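3-deoxy-manno-octulosonate cytidylyltransferase (PDB 1H7E) transfers CMP from CTP to the eight-carbon sugar KDO with release of diphosphate, probably activating it for incorporation into lipopolysaccharide. Local coordinates at residues T139-V144 against A167-H172. Numbering follows the deposited sequence.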
ATOM      1  N   THR A 139      -1.769   9.464  13.642  1.00 19.13           N
ATOM      2  CA  THR A 139      -0.805   8.366  13.671  1.00 16.95           C
ATOM      3  C   THR A 139      -0.793   7.770  12.271  1.00 15.73           C
ATOM      4  O   THR A 139      -1.849   7.487  11.717  1.00 17.66           O
ATOM      5  CB  THR A 139      -1.207   7.302  14.703  1.00 19.06           C
ATOM      6  OG1 THR A 139      -1.003   7.850  16.005  1.00 23.99           O
ATOM      7  CG2 THR A 139      -0.356   6.047  14.585  1.00 19.20           C
ATOM      8  N   VAL A 140       0.402   7.633  11.688  1.00 11.73           N
ATOM      9  CA  VAL A 140       0.546   7.097  10.341  1.00  9.32           C
ATOM     10  C   VAL A 140       0.798   5.595  10.433  1.00 10.35           C
ATOM     11  O   VAL A 140       1.678   5.156  11.170  1.00 11.98           O
ATOM     12  CB  VAL A 140       1.721   7.819   9.578  1.00  8.42           C
ATOM     13  CG1 VAL A 140       1.861   7.303   8.145  1.00  3.30           C
ATOM     14  CG2 VAL A 140       1.472   9.319   9.583  1.00  7.50           C
ATOM     15  N   LYS A 141      -0.042   4.817   9.749  1.00  9.20           N
ATOM     16  CA  LYS A 141       0.083   3.367   9.725  1.00  9.16           C
ATOM     17  C   LYS A 141       0.830   2.951   8.463  1.00  9.43           C
ATOM     18  O   LYS A 141       0.818   3.661   7.445  1.00 12.78           O
ATOM     19  CB  LYS A 141      -1.311   2.695   9.739  1.00  6.85           C
ATOM     20  CG  LYS A 141      -1.980   2.594  11.128  1.00  6.98           C
ATOM     21  CD  LYS A 141      -2.385   3.927  11.737  1.00  6.76           C
ATOM     22  CE  LYS A 141      -3.370   4.727  10.878  1.00  7.20           C
ATOM     23  NZ  LYS A 141      -3.981   5.873  11.643  1.00  9.68           N
ATOM     24  N   VAL A 142       1.507   1.815   8.543  1.00  7.57           N
ATOM     25  CA  VAL A 142       2.187   1.269   7.400  1.00  5.34           C
ATOM     26  C   VAL A 142       1.901  -0.241   7.357  1.00  7.42           C
ATOM     27  O   VAL A 142       1.726  -0.876   8.394  1.00  8.76           O
ATOM     28  CB  VAL A 142       3.734   1.555   7.441  1.00  9.42           C
ATOM     29  CG1 VAL A 142       4.373   0.993   8.722  1.00 10.51           C
ATOM     30  CG2 VAL A 142       4.421   0.979   6.196  1.00  6.41           C
ATOM     31  N   VAL A 143       1.792  -0.787   6.149  1.00  7.97           N
ATOM     32  CA  VAL A 143       1.604  -2.215   5.936  1.00  7.73           C
ATOM     33  C   VAL A 143       2.809  -2.630   5.095  1.00  8.36           C
ATOM     34  O   VAL A 143       3.135  -1.934   4.130  1.00  8.65           O
ATOM     35  CB  VAL A 143       0.297  -2.509   5.168  1.00  9.63           C
ATOM     36  CG1 VAL A 143       0.248  -4.001   4.800  1.00 15.08           C
ATOM     37  CG2 VAL A 143      -0.890  -2.167   6.053  1.00 12.46           C
ATOM     38  N   VAL A 144       3.437  -3.758   5.432  1.00  8.04           N
ATOM     39  CA  VAL A 144       4.635  -4.226   4.732  1.00  8.72           C
ATOM     40  C   VAL A 144       4.508  -5.630   4.169  1.00  9.10           C
ATOM     41  O   VAL A 144       3.642  -6.380   4.593  1.00 10.10           O
ATOM     42  CB  VAL A 144       5.888  -4.193   5.689  1.00 12.73           C
ATOM     43  CG1 VAL A 144       6.077  -2.789   6.312  1.00 10.22           C
ATOM     44  CG2 VAL A 144       5.740  -5.235   6.790  1.00 11.22           C
ATOM     45  N   ALA A 167      -5.868  -8.661  12.755  1.00 11.34           N
ATOM     46  CA  ALA A 167      -5.157  -7.435  12.389  1.00 13.87           C
ATOM     47  C   ALA A 167      -4.046  -7.065  13.375  1.00 15.35           C
ATOM     48  O   ALA A 167      -4.224  -7.148  14.597  1.00 12.75           O
ATOM     49  CB  ALA A 167      -6.147  -6.275  12.263  1.00  9.83           C
ATOM     50  N   ARG A 168      -2.895  -6.682  12.819  1.00 13.93           N
ATOM     51  CA  ARG A 168      -1.741  -6.238  13.593  1.00 14.18           C
ATOM     52  C   ARG A 168      -1.350  -4.891  12.948  1.00 14.54           C
ATOM     53  O   ARG A 168      -1.277  -4.782  11.720  1.00 15.55           O
ATOM     54  CB  ARG A 168      -0.611  -7.260  13.492  1.00 18.30           C
ATOM     55  CG  ARG A 168       0.557  -6.955  14.402  1.00 26.74           C
ATOM     56  CD  ARG A 168       1.588  -8.084  14.409  1.00 34.88           C
ATOM     57  NE  ARG A 168       2.713  -7.736  15.279  1.00 41.87           N
ATOM     58  CZ  ARG A 168       3.842  -7.149  14.875  1.00 42.16           C
ATOM     59  NH1 ARG A 168       4.036  -6.840  13.596  1.00 40.23           N
ATOM     60  NH2 ARG A 168       4.770  -6.834  15.769  1.00 40.95           N
ATOM     61  N   TYR A 169      -1.247  -3.854  13.770  1.00 10.81           N
ATOM     62  CA  TYR A 169      -0.935  -2.510  13.305  1.00 10.28           C
ATOM     63  C   TYR A 169       0.498  -2.077  13.582  1.00 12.09           C
ATOM     64  O   TYR A 169       1.089  -2.462  14.598  1.00  8.81           O
ATOM     65  CB  TYR A 169      -1.904  -1.499  13.934  1.00  8.55           C
ATOM     66  CG  TYR A 169      -3.320  -1.714  13.463  1.00 10.25           C
ATOM     67  CD1 TYR A 169      -3.727  -1.214  12.231  1.00  9.69           C
ATOM     68  CD2 TYR A 169      -4.212  -2.521  14.187  1.00 10.83           C
ATOM     69  CE1 TYR A 169      -4.980  -1.516  11.708  1.00 12.97           C
ATOM     70  CE2 TYR A 169      -5.475  -2.834  13.671  1.00 10.33           C
ATOM     71  CZ  TYR A 169      -5.845  -2.325  12.431  1.00 13.42           C
ATOM     72  OH  TYR A 169      -7.069  -2.609  11.882  1.00 14.29           O
ATOM     73  N   LEU A 170       1.044  -1.304  12.640  1.00 10.69           N
ATOM     74  CA  LEU A 170       2.399  -0.757  12.744  1.00  9.57           C
ATOM     75  C   LEU A 170       2.335   0.741  12.582  1.00  9.45           C
ATOM     76  O   LEU A 170       1.732   1.239  11.642  1.00 10.12           O
ATOM     77  CB  LEU A 170       3.315  -1.313  11.648  1.00  7.20           C
ATOM     78  CG  LEU A 170       3.666  -2.795  11.707  1.00 11.18           C
ATOM     79  CD1 LEU A 170       4.344  -3.240  10.410  1.00 11.66           C
ATOM     80  CD2 LEU A 170       4.552  -3.072  12.932  1.00 10.70           C
ATOM     81  N   LYS A 171       2.917   1.456  13.532  1.00  8.27           N
ATOM     82  CA  LYS A 171       2.991   2.897  13.460  1.00  9.56           C
ATOM     83  C   LYS A 171       4.332   3.271  12.783  1.00 12.30           C
ATOM     84  O   LYS A 171       5.397   2.725  13.115  1.00 10.60           O
ATOM     85  CB  LYS A 171       2.969   3.499  14.855  1.00 11.95           C
ATOM     86  CG  LYS A 171       3.262   4.990  14.874  1.00 16.61           C
ATOM     87  CD  LYS A 171       3.282   5.517  16.298  1.00 24.22           C
ATOM     88  CE  LYS A 171       3.453   7.018  16.305  1.00 30.86           C
ATOM     89  NZ  LYS A 171       3.116   7.582  17.639  1.00 37.12           N
ATOM     90  N   HIS A 172       4.267   4.220  11.852  1.00 10.72           N
ATOM     91  CA  HIS A 172       5.451   4.694  11.155  1.00 10.92           C
ATOM     92  C   HIS A 172       6.175   5.710  12.058  1.00 12.97           C
ATOM     93  O   HIS A 172       5.538   6.608  12.624  1.00 10.98           O
ATOM     94  CB  HIS A 172       5.034   5.347   9.839  1.00 11.28           C
ATOM     95  CG  HIS A 172       6.152   6.035   9.118  1.00 14.10           C
ATOM     96  ND1 HIS A 172       7.398   5.466   8.948  1.00 15.52           N
ATOM     97  CD2 HIS A 172       6.218   7.261   8.548  1.00 11.82           C
ATOM     98  CE1 HIS A 172       8.184   6.313   8.306  1.00 12.96           C
ATOM     99  NE2 HIS A 172       7.492   7.408   8.051  1.00 16.87           N
TER
HETATM  100  O   HOH W   1       3.046   8.264  13.080  1.00 17.72           O
HETATM  101  O   HOH W   2      -0.440  -1.164  10.103  1.00 11.13           O
HETATM  102  O   HOH W   3       0.443  -3.786   9.707  1.00 17.57           O
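His172 N donates a hydrogen bond to Val140 O over 2.8 Å, nearly straight (173° at the hydrogen), and Val142 N answers with a longer, more bent one to Leu170 O at 3.2 Å. The two bonds flank Lys141 and Lys171, the single bridged pair. Each acceptor also takes a CA-H...O contact, the closer being Lys141 CA to Leu170 O at 3.3 Å. Beyond the bridge the strands diverge, their directions 119° apart, and water takes over: one molecule links Val140 N to His172 O, and another accepts from Leu170 N and lies within hydrogen-bonding distance of Val142 O.

Lys141 folds back on its own segment. The chain is bent at chi2 and again at chi3, and NZ reaches Thr139 O at 2.7 Å, with Ala134 O and Arg155 O as further acceptors; CG lies 4.3 Å from Tyr169 CD1. A methionine in its place would probably leave these three carbonyls without their shared donor and free the loop before the strand to shift.

Val142 CG1, set between backbone N and carbonyl carbon, meets Leu170 CB at 3.9 Å, while Thr139 CG2 touches Lys171 CG where the two side chains cross at about a right angle. Val140 and His172 run side by side; His172 ND1 is hydrogen-bonded to Leu125 O and NE2 to Tyr176 OH. The three carbonyls round the buried Lys141 ammonium would be expected to offset the cost of burying its charge, while the backbone bridge ties the 141-144/150-154 hairpin to strand 169-179.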